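Local coordinates for protein annexin B22 (Schistosoma mansoni, PDB 4MDU) that binds acidic phospholipid membranes in a calcium-dependent manner, aggregates liposomes when calcium is present, and takes part in host-parasite interaction and reproduction of the worm, at residues T126-L131 and Y180-L185; Y119-L124 and T168-E173; A58-L63 and L355-G360. One frame throughout, in Å; residues are numbered along the deposited sequence.

Contact 1: residues T126-L131 and Y180-L185; sequences TNDRVL and YALLSL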
loop_
_atom_site.group_PDB
_atom_site.type_symbol
_atom_site.label_atom_id
_atom_site.label_comp_id
_atom_site.label_asym_id
_atom_site.label_seq_id
_atom_site.Cartn_x
_atom_site.Cartn_y
_atom_site.Cartn_z
ATOM N N THR B 126 -6.881 1.947 8.469
ATOM C CA THR B 126 -7.856 2.072 7.405
ATOM C C THR B 126 -7.499 1.125 6.291
ATOM O O THR B 126 -6.380 1.156 5.791
ATOM C CB THR B 126 -7.839 3.489 6.827
ATOM O OG1 THR B 126 -8.226 4.406 7.855
ATOM C CG2 THR B 126 -8.814 3.583 5.698
ATOM N N ASN B 127 -8.431 0.265 5.907
ATOM C CA ASN B 127 -8.144 -0.636 4.806
ATOM C C ASN B 127 -8.386 0.064 3.478
ATOM O O ASN B 127 -9.394 -0.161 2.829
ATOM C CB ASN B 127 -8.981 -1.894 4.894
ATOM C CG ASN B 127 -8.377 -3.015 4.118
ATOM O OD1 ASN B 127 -7.557 -2.788 3.232
ATOM N ND2 ASN B 127 -8.767 -4.241 4.443
ATOM N N ASP B 128 -7.439 0.908 3.086
ATOM C CA ASP B 128 -7.609 1.779 1.941
ATOM C C ASP B 128 -7.685 1.004 0.654
ATOM O O ASP B 128 -8.386 1.399 -0.289
ATOM C CB ASP B 128 -6.486 2.796 1.894
ATOM C CG ASP B 128 -6.743 3.950 2.835
ATOM O OD1 ASP B 128 -7.738 4.674 2.607
ATOM O OD2 ASP B 128 -5.981 4.117 3.810
ATOM N N ARG B 129 -6.977 -0.116 0.641
ATOM C CA ARG B 129 -6.975 -1.021 -0.489
ATOM C C ARG B 129 -8.404 -1.421 -0.823
ATOM O O ARG B 129 -8.789 -1.509 -2.004
ATOM C CB ARG B 129 -6.151 -2.260 -0.147
ATOM C CG ARG B 129 -6.064 -3.270 -1.262
ATOM C CD ARG B 129 -5.145 -4.441 -0.903
ATOM N NE ARG B 129 -5.308 -5.546 -1.850
ATOM C CZ ARG B 129 -4.416 -6.512 -2.055
ATOM N NH1 ARG B 129 -3.267 -6.527 -1.390
ATOM N NH2 ARG B 129 -4.676 -7.468 -2.936
ATOM N N VAL B 130 -9.184 -1.666 0.228
ATOM C CA VAL B 130 -10.591 -2.011 0.091
ATOM C C VAL B 130 -11.421 -0.784 -0.349
ATOM O O VAL B 130 -12.343 -0.904 -1.156
ATOM C CB VAL B 130 -11.135 -2.646 1.400
ATOM C CG1 VAL B 130 -12.656 -2.768 1.369
ATOM C CG2 VAL B 130 -10.505 -4.025 1.618
ATOM N N LEU B 131 -11.085 0.400 0.151
ATOM C CA LEU B 131 -11.818 1.605 -0.278
ATOM C C LEU B 131 -11.578 1.858 -1.768
ATOM O O LEU B 131 -12.518 2.054 -2.537
ATOM C CB LEU B 131 -11.405 2.841 0.532
ATOM C CG LEU B 131 -11.496 2.765 2.042
ATOM C CD1 LEU B 131 -11.327 4.182 2.688
ATOM C CD2 LEU B 131 -12.798 2.112 2.425
ATOM N N TYR B 180 -8.961 13.483 -0.675
ATOM C CA TYR B 180 -9.810 14.375 -1.433
ATOM C C TYR B 180 -10.369 13.633 -2.646
ATOM O O TYR B 180 -11.579 13.692 -2.914
ATOM C CB TYR B 180 -9.034 15.626 -1.848
ATOM C CG TYR B 180 -9.858 16.600 -2.662
ATOM C CD1 TYR B 180 -10.018 16.419 -4.032
ATOM C CD2 TYR B 180 -10.483 17.692 -2.065
ATOM C CE1 TYR B 180 -10.776 17.294 -4.790
ATOM C CE2 TYR B 180 -11.243 18.591 -2.822
ATOM C CZ TYR B 180 -11.384 18.383 -4.187
ATOM O OH TYR B 180 -12.130 19.246 -4.967
ATOM N N ALA B 181 -9.504 12.914 -3.362
ATOM C CA ALA B 181 -9.948 12.151 -4.535
ATOM C C ALA B 181 -10.945 11.083 -4.130
ATOM O O ALA B 181 -11.958 10.873 -4.802
ATOM C CB ALA B 181 -8.760 11.520 -5.276
ATOM N N LEU B 182 -10.659 10.410 -3.019
ATOM C CA LEU B 182 -11.563 9.385 -2.495
ATOM C C LEU B 182 -12.952 9.979 -2.280
ATOM O O LEU B 182 -13.951 9.421 -2.736
ATOM C CB LEU B 182 -11.016 8.830 -1.178
ATOM C CG LEU B 182 -11.177 7.335 -0.898
ATOM C CD1 LEU B 182 -10.743 6.536 -2.093
ATOM C CD2 LEU B 182 -10.369 6.925 0.351
ATOM N N LEU B 183 -13.001 11.121 -1.594
ATOM C CA LEU B 183 -14.251 11.863 -1.367
ATOM C C LEU B 183 -14.982 12.263 -2.645
ATOM O O LEU B 183 -16.211 12.294 -2.670
ATOM C CB LEU B 183 -13.995 13.127 -0.541
ATOM C CG LEU B 183 -14.267 13.099 0.965
ATOM C CD1 LEU B 183 -15.167 11.926 1.356
ATOM C CD2 LEU B 183 -12.959 13.065 1.732
ATOM N N SER B 184 -14.237 12.590 -3.696
ATOM C CA SER B 184 -14.879 12.969 -4.956
ATOM C C SER B 184 -15.637 11.795 -5.569
ATOM O O SER B 184 -16.723 11.978 -6.112
ATOM C CB SER B 184 -13.874 13.542 -5.961
ATOM O OG SER B 184 -13.112 12.519 -6.572
ATOM N N LEU B 185 -15.079 10.588 -5.473
ATOM C CA LEU B 185 -15.829 9.425 -5.917
ATOM C C LEU B 185 -17.112 9.264 -5.102
ATOM O O LEU B 185 -18.186 9.001 -5.647
ATOM C CB LEU B 185 -14.993 8.131 -5.834
ATOM C CG LEU B 185 -13.756 8.030 -6.729
ATOM C CD1 LEU B 185 -13.081 6.666 -6.572
ATOM C CD2 LEU B 185 -14.107 8.304 -8.204
#
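The carboxylate of Asp128 is the flat group here, and two leucine methyls approach its OD1 from opposite sides of the plane. Leu182 CD2 comes from the partner helix to 4.1 Å from Asp128 OD1; the angle CG-OD1···CD2 of about 157° puts this methyl beyond the oxygen rather than over a face. Leu131 CD1, one helical turn after the aspartate, lies 3.6 Å from Asp128 OD1, shifted toward the other face. The arrangement belongs to the helical bundle of the second annexin repeat, where helix 128-136 packs against helix 177-187.

Leu131 CD1 and Leu182 CD2, 3.7 Å apart, make the apolar joint between the helices. The two side chains cross at about a right angle, methyl against methyl. The nearest pair of CA atoms, Leu131 CA and Leu182 CA, is 8.1 Å apart. Leu182, which gives up the larger area, has an unusual chi1 of -142°, well away from a staggered value; it also packs on Leu279 of helix 274-288, so it joins two helices besides its own.

In the calcium-bound protein Asp128 and Asp275 are ligands of one calcium; no metal is bound here, and Asp128 OD1 is hydrogen-bonded to Tyr178 OH while its side chain lies close to that of Asp275. The carboxylate therefore stands at the boundary between the leucine packing and a metal site. Its helix starts directly after Asn127, the N-cap residue, whose O accepts from Leu131 N at 3.2 Å. On the other helix, Ala181 O takes two donors: Leu185 N at 3.2 Å, and Ser184 OG at 2.7 Å, with the hydroxyl tilted 16° from the carbonyl plane.

Contact 2: residues Y119-L124 and T168-E173; sequences YAMKGL and TDMKKE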
loop_
_atom_site.group_PDB
_atom_site.type_symbol
_atom_site.label_atom_id
_atom_site.label_comp_id
_atom_site.label_asym_id
_atom_site.label_seq_id
_atom_site.Cartn_x
_atom_site.Cartn_y
_atom_site.Cartn_z
ATOM N N TYR B 119 -16.304 -2.194 7.763
ATOM C CA TYR B 119 -15.180 -2.873 8.405
ATOM C C TYR B 119 -13.821 -2.286 8.000
ATOM O O TYR B 119 -12.889 -2.225 8.802
ATOM C CB TYR B 119 -15.254 -4.396 8.184
ATOM C CG TYR B 119 -16.370 -5.034 8.996
ATOM C CD1 TYR B 119 -16.346 -4.980 10.388
ATOM C CD2 TYR B 119 -17.453 -5.671 8.382
ATOM C CE1 TYR B 119 -17.352 -5.543 11.152
ATOM C CE2 TYR B 119 -18.484 -6.244 9.152
ATOM C CZ TYR B 119 -18.415 -6.168 10.543
ATOM O OH TYR B 119 -19.393 -6.710 11.351
ATOM N N ALA B 120 -13.719 -1.821 6.764
ATOM C CA ALA B 120 -12.466 -1.244 6.291
ATOM C C ALA B 120 -12.108 0.025 7.064
ATOM O O ALA B 120 -10.937 0.428 7.123
ATOM C CB ALA B 120 -12.543 -0.956 4.796
ATOM N N MET B 121 -13.113 0.656 7.662
ATOM C CA MET B 121 -12.877 1.905 8.383
ATOM C C MET B 121 -12.989 1.773 9.904
ATOM O O MET B 121 -12.241 2.406 10.637
ATOM C CB MET B 121 -13.794 3.008 7.846
ATOM C CG MET B 121 -13.523 3.353 6.378
ATOM S SD MET B 121 -14.600 4.642 5.736
ATOM C CE MET B 121 -16.201 3.840 5.790
ATOM N N LYS B 122 -13.900 0.933 10.376
ATOM C CA LYS B 122 -14.196 0.881 11.803
ATOM C C LYS B 122 -13.052 0.301 12.640
ATOM O O LYS B 122 -12.955 0.564 13.835
ATOM C CB LYS B 122 -15.480 0.089 12.057
ATOM N N GLY B 123 -12.192 -0.493 12.015
ATOM C CA GLY B 123 -11.107 -1.124 12.739
ATOM C C GLY B 123 -9.936 -0.200 13.023
ATOM O O GLY B 123 -10.048 1.030 12.976
ATOM N N LEU B 124 -8.804 -0.817 13.342
ATOM C CA LEU B 124 -7.569 -0.101 13.615
ATOM C C LEU B 124 -6.839 0.172 12.306
ATOM O O LEU B 124 -6.501 -0.756 11.570
ATOM C CB LEU B 124 -6.689 -0.935 14.542
ATOM C CG LEU B 124 -7.237 -1.067 15.957
ATOM C CD1 LEU B 124 -6.546 -2.188 16.702
ATOM C CD2 LEU B 124 -7.082 0.259 16.680
ATOM N N THR B 168 -19.112 10.676 6.833
ATOM C CA THR B 168 -18.702 10.950 8.209
ATOM C C THR B 168 -17.516 10.089 8.608
ATOM O O THR B 168 -16.599 10.543 9.293
ATOM C CB THR B 168 -19.811 10.627 9.228
ATOM O OG1 THR B 168 -21.096 10.954 8.692
ATOM C CG2 THR B 168 -19.572 11.390 10.512
ATOM N N ASP B 169 -17.552 8.831 8.194
ATOM C CA ASP B 169 -16.549 7.863 8.623
ATOM C C ASP B 169 -15.241 7.974 7.842
ATOM O O ASP B 169 -14.162 7.613 8.340
ATOM C CB ASP B 169 -17.120 6.451 8.526
ATOM C CG ASP B 169 -18.064 6.140 9.668
ATOM O OD1 ASP B 169 -18.126 6.954 10.608
ATOM O OD2 ASP B 169 -18.726 5.084 9.642
ATOM N N MET B 170 -15.336 8.483 6.623
ATOM C CA MET B 170 -14.154 8.643 5.791
ATOM C C MET B 170 -13.217 9.703 6.322
ATOM O O MET B 170 -13.602 10.538 7.135
ATOM C CB MET B 170 -14.553 8.975 4.355
ATOM C CG MET B 170 -15.308 7.821 3.736
ATOM S SD MET B 170 -15.815 8.127 2.065
ATOM C CE MET B 170 -14.227 8.321 1.244
ATOM N N LYS B 171 -11.979 9.658 5.850
ATOM C CA LYS B 171 -11.024 10.701 6.145
ATOM C C LYS B 171 -11.426 12.000 5.423
ATOM O O LYS B 171 -11.985 11.968 4.321
ATOM C CB LYS B 171 -9.624 10.243 5.740
ATOM C CG LYS B 171 -9.098 9.072 6.576
ATOM C CD LYS B 171 -7.621 8.770 6.305
ATOM C CE LYS B 171 -7.124 7.621 7.206
ATOM N NZ LYS B 171 -5.765 7.080 6.857
ATOM N N LYS B 172 -11.156 13.137 6.060
ATOM C CA LYS B 172 -11.470 14.442 5.486
ATOM C C LYS B 172 -10.487 14.834 4.386
ATOM O O LYS B 172 -9.332 14.424 4.394
ATOM N N GLU B 173 -10.960 15.648 3.451
ATOM C CA GLU B 173 -10.221 15.988 2.237
ATOM C C GLU B 173 -8.951 16.765 2.512
ATOM O O GLU B 173 -8.050 16.811 1.676
ATOM C CB GLU B 173 -11.120 16.757 1.272
ATOM C CG GLU B 173 -12.020 17.778 1.943
ATOM C CD GLU B 173 -13.354 17.914 1.228
ATOM O OE1 GLU B 173 -13.487 18.826 0.380
ATOM O OE2 GLU B 173 -14.267 17.104 1.510
#
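Met121 reaches Asp169 and Met170 through a side chain that starts with CG turned away from its own carbonyl carbon, runs fully extended about chi2 (180°) and then bends at chi3 (-66°). The extension carries SD across to the other segment, and the bend swings CE along it. Met121 SD rests 3.8 Å from Met170 CG and 4.0 Å from the carbonyl O of Asp169, while Met121 CE lies 3.9 Å from Asp169 CB. One thioether thus touches two successive residues at the end of helix 166-169.

Met170 presents only its CG to this contact. Its CB points away from helix 109-122, and its side chain packs on Leu183, Val186 and Phe135 in the interior. Asp169 likewise offers its CB; its carboxylate is bound to Arg164 and Tyr150, OD1 in a salt bridge to Arg164 NE and OD2 in a hydrogen bond with Tyr150 OH. Tyr150 also touches Met121, so it backs both partners.

Beyond the packed residues the chain leaves helix 109-122 at Gly123. Met121, Gly123 and Glu173 are ligands of one calcium, and Met121 O and Gly123 O stand 3.5 Å apart, consistent with carbonyl ligation as in other annexins. Glu173 OE2, however, is 17.4 Å from Met121 O. The contact therefore joins the bases of the two loops that supply an annexin calcium site, with the acidic ligand far from the carbonyls in this calcium-free form, so binding probably needs a rearrangement.

Contact 3: residues A58-L63 and L355-G360; sequences AIINIL and LCVLMG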
loop_
_atom_site.group_PDB
_atom_site.type_symbol
_atom_site.label_atom_id
_atom_site.label_comp_id
_atom_site.label_asym_id
_atom_site.label_seq_id
_atom_site.Cartn_x
_atom_site.Cartn_y
_atom_site.Cartn_z
ATOM N N ALA B 58 -26.952 -28.348 -3.853
ATOM C CA ALA B 58 -28.226 -27.801 -4.317
ATOM C C ALA B 58 -28.309 -26.298 -4.066
ATOM O O ALA B 58 -28.722 -25.527 -4.934
ATOM C CB ALA B 58 -29.388 -28.511 -3.635
ATOM N N ILE B 59 -27.918 -25.894 -2.865
ATOM C CA ILE B 59 -27.945 -24.503 -2.487
ATOM C C ILE B 59 -27.000 -23.703 -3.382
ATOM O O ILE B 59 -27.380 -22.668 -3.935
ATOM C CB ILE B 59 -27.545 -24.318 -1.005
ATOM C CG1 ILE B 59 -28.523 -25.058 -0.093
ATOM C CG2 ILE B 59 -27.489 -22.836 -0.633
ATOM C CD1 ILE B 59 -28.403 -24.672 1.384
ATOM N N ILE B 60 -25.770 -24.188 -3.523
ATOM C CA ILE B 60 -24.744 -23.456 -4.257
ATOM C C ILE B 60 -25.118 -23.325 -5.721
ATOM O O ILE B 60 -24.939 -22.268 -6.322
ATOM C CB ILE B 60 -23.364 -24.136 -4.162
ATOM C CG1 ILE B 60 -22.732 -23.872 -2.800
ATOM C CG2 ILE B 60 -22.443 -23.607 -5.250
ATOM C CD1 ILE B 60 -21.830 -24.983 -2.316
ATOM N N ASN B 61 -25.647 -24.404 -6.287
ATOM C CA ASN B 61 -25.939 -24.441 -7.719
ATOM C C ASN B 61 -27.115 -23.561 -8.114
ATOM O O ASN B 61 -27.411 -23.405 -9.300
ATOM C CB ASN B 61 -26.146 -25.881 -8.212
ATOM C CG ASN B 61 -24.852 -26.671 -8.258
ATOM O OD1 ASN B 61 -23.763 -26.094 -8.283
ATOM N ND2 ASN B 61 -24.960 -27.997 -8.269
ATOM N N ILE B 62 -27.785 -22.990 -7.117
ATOM C CA ILE B 62 -28.830 -22.010 -7.375
ATOM C C ILE B 62 -28.259 -20.609 -7.141
ATOM O O ILE B 62 -28.060 -19.839 -8.086
ATOM C CB ILE B 62 -30.050 -22.238 -6.460
ATOM C CG1 ILE B 62 -30.760 -23.544 -6.807
ATOM C CG2 ILE B 62 -31.040 -21.093 -6.568
ATOM C CD1 ILE B 62 -31.986 -23.779 -5.936
ATOM N N LEU B 63 -27.976 -20.309 -5.874
ATOM C CA LEU B 63 -27.579 -18.980 -5.430
ATOM C C LEU B 63 -26.334 -18.453 -6.129
ATOM O O LEU B 63 -26.284 -17.277 -6.484
ATOM C CB LEU B 63 -27.391 -18.968 -3.912
ATOM C CG LEU B 63 -28.671 -19.212 -3.108
ATOM C CD1 LEU B 63 -28.360 -19.370 -1.624
ATOM C CD2 LEU B 63 -29.675 -18.075 -3.347
ATOM N N LEU B 355 -17.268 -20.500 -4.839
ATOM C CA LEU B 355 -16.503 -19.604 -5.707
ATOM C C LEU B 355 -16.378 -20.169 -7.119
ATOM O O LEU B 355 -16.485 -19.428 -8.103
ATOM C CB LEU B 355 -15.113 -19.341 -5.132
ATOM C CG LEU B 355 -15.041 -18.732 -3.726
ATOM C CD1 LEU B 355 -13.608 -18.393 -3.392
ATOM C CD2 LEU B 355 -15.921 -17.475 -3.608
ATOM N N CYS B 356 -16.145 -21.479 -7.220
ATOM C CA CYS B 356 -15.984 -22.120 -8.527
ATOM C C CYS B 356 -17.265 -22.017 -9.348
ATOM O O CYS B 356 -17.223 -21.830 -10.563
ATOM C CB CYS B 356 -15.552 -23.596 -8.363
ATOM S SG CYS B 356 -13.859 -23.715 -7.721
ATOM N N VAL B 357 -18.405 -22.137 -8.681
ATOM C CA VAL B 357 -19.680 -22.106 -9.373
ATOM C C VAL B 357 -19.973 -20.690 -9.885
ATOM O O VAL B 357 -20.482 -20.519 -10.977
ATOM C CB VAL B 357 -20.796 -22.614 -8.469
ATOM C CG1 VAL B 357 -22.184 -22.303 -9.054
ATOM C CG2 VAL B 357 -20.623 -24.101 -8.262
ATOM N N LEU B 358 -19.614 -19.684 -9.098
ATOM C CA LEU B 358 -19.732 -18.307 -9.546
ATOM C C LEU B 358 -19.031 -18.120 -10.897
ATOM O O LEU B 358 -19.546 -17.423 -11.762
ATOM C CB LEU B 358 -19.166 -17.338 -8.504
ATOM C CG LEU B 358 -19.956 -17.131 -7.211
ATOM C CD1 LEU B 358 -19.130 -16.297 -6.239
ATOM C CD2 LEU B 358 -21.303 -16.455 -7.480
ATOM N N MET B 359 -17.868 -18.739 -11.080
ATOM C CA MET B 359 -17.112 -18.574 -12.330
ATOM C C MET B 359 -17.661 -19.448 -13.456
ATOM O O MET B 359 -17.235 -19.334 -14.608
ATOM C CB MET B 359 -15.637 -18.897 -12.112
ATOM C CG MET B 359 -14.862 -17.863 -11.302
ATOM S SD MET B 359 -13.180 -18.438 -10.912
ATOM C CE MET B 359 -13.508 -19.636 -9.625
ATOM N N GLY B 360 -18.597 -20.329 -13.117
ATOM C CA GLY B 360 -19.220 -21.182 -14.113
ATOM C C GLY B 360 -18.958 -22.677 -13.993
ATOM O O GLY B 360 -19.584 -23.484 -14.693
#
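Val357 buries the largest share of this contact, resting its isopropyl group on Ile60 and Asn61 of helix 56-63. Its CG2 is 3.6 Å from Ile60 CG2, and Val357 CB lies 3.7 Å from the same isoleucine methyl. The other branch, Val357 CG1, sits 3.9 Å from the backbone O of Ile60, so both arms of the valine lean on one residue.

The side chain of Ile60 meets it through the CG2 branch: chi1 of -76° sets CG2 opposite the backbone N and facing the valine. Asn61 adds a second touch on the same valine methyl. Although its CB points away, the amide folds back until Asn61 OD1 is 3.7 Å from Val357 CG2, a van der Waals touch, while ND2 is hydrogen-bonded to Tyr363 O, which helps hold the amide's rotation.

The backbones run close here: Asn61 CA and Val357 CA are 6.9 Å apart. Past the valine, Gly360 (phi 115°) completes a Schellman motif, its N bonded to Val357 O at 2.9 Å; Arg65 NH1 is hydrogen-bonded to that same carbonyl, adding a polar tie near the apolar joint. Helix 56-63 belongs to the first repeat and helix 349-358 to the fourth, so the packing brings together the two ends of the chain's repeat series, as in the cyclic four-repeat annexin core.

Contacts 1 and 2 share the second repeat, their centres 9 Å apart and their segments alternating along the chain. Asn127 N and Ala120 O, 2.8 Å apart in a probable hydrogen bond, tie them directly. Contact 1 is buried leucine packing beside a calcium-binding carboxylate; contact 2, only partly buried, relies on the bent thioether of a methionine near the loops, and the second subunit touches both. Contact 3 is also buried and mainly apolar, but it joins repeats 1 and 4, has no chain of the other subunit against it, and lies across the molecule's centre from contact 1, with centres 31 Å apart. Its 292-residue separation encloses the other two.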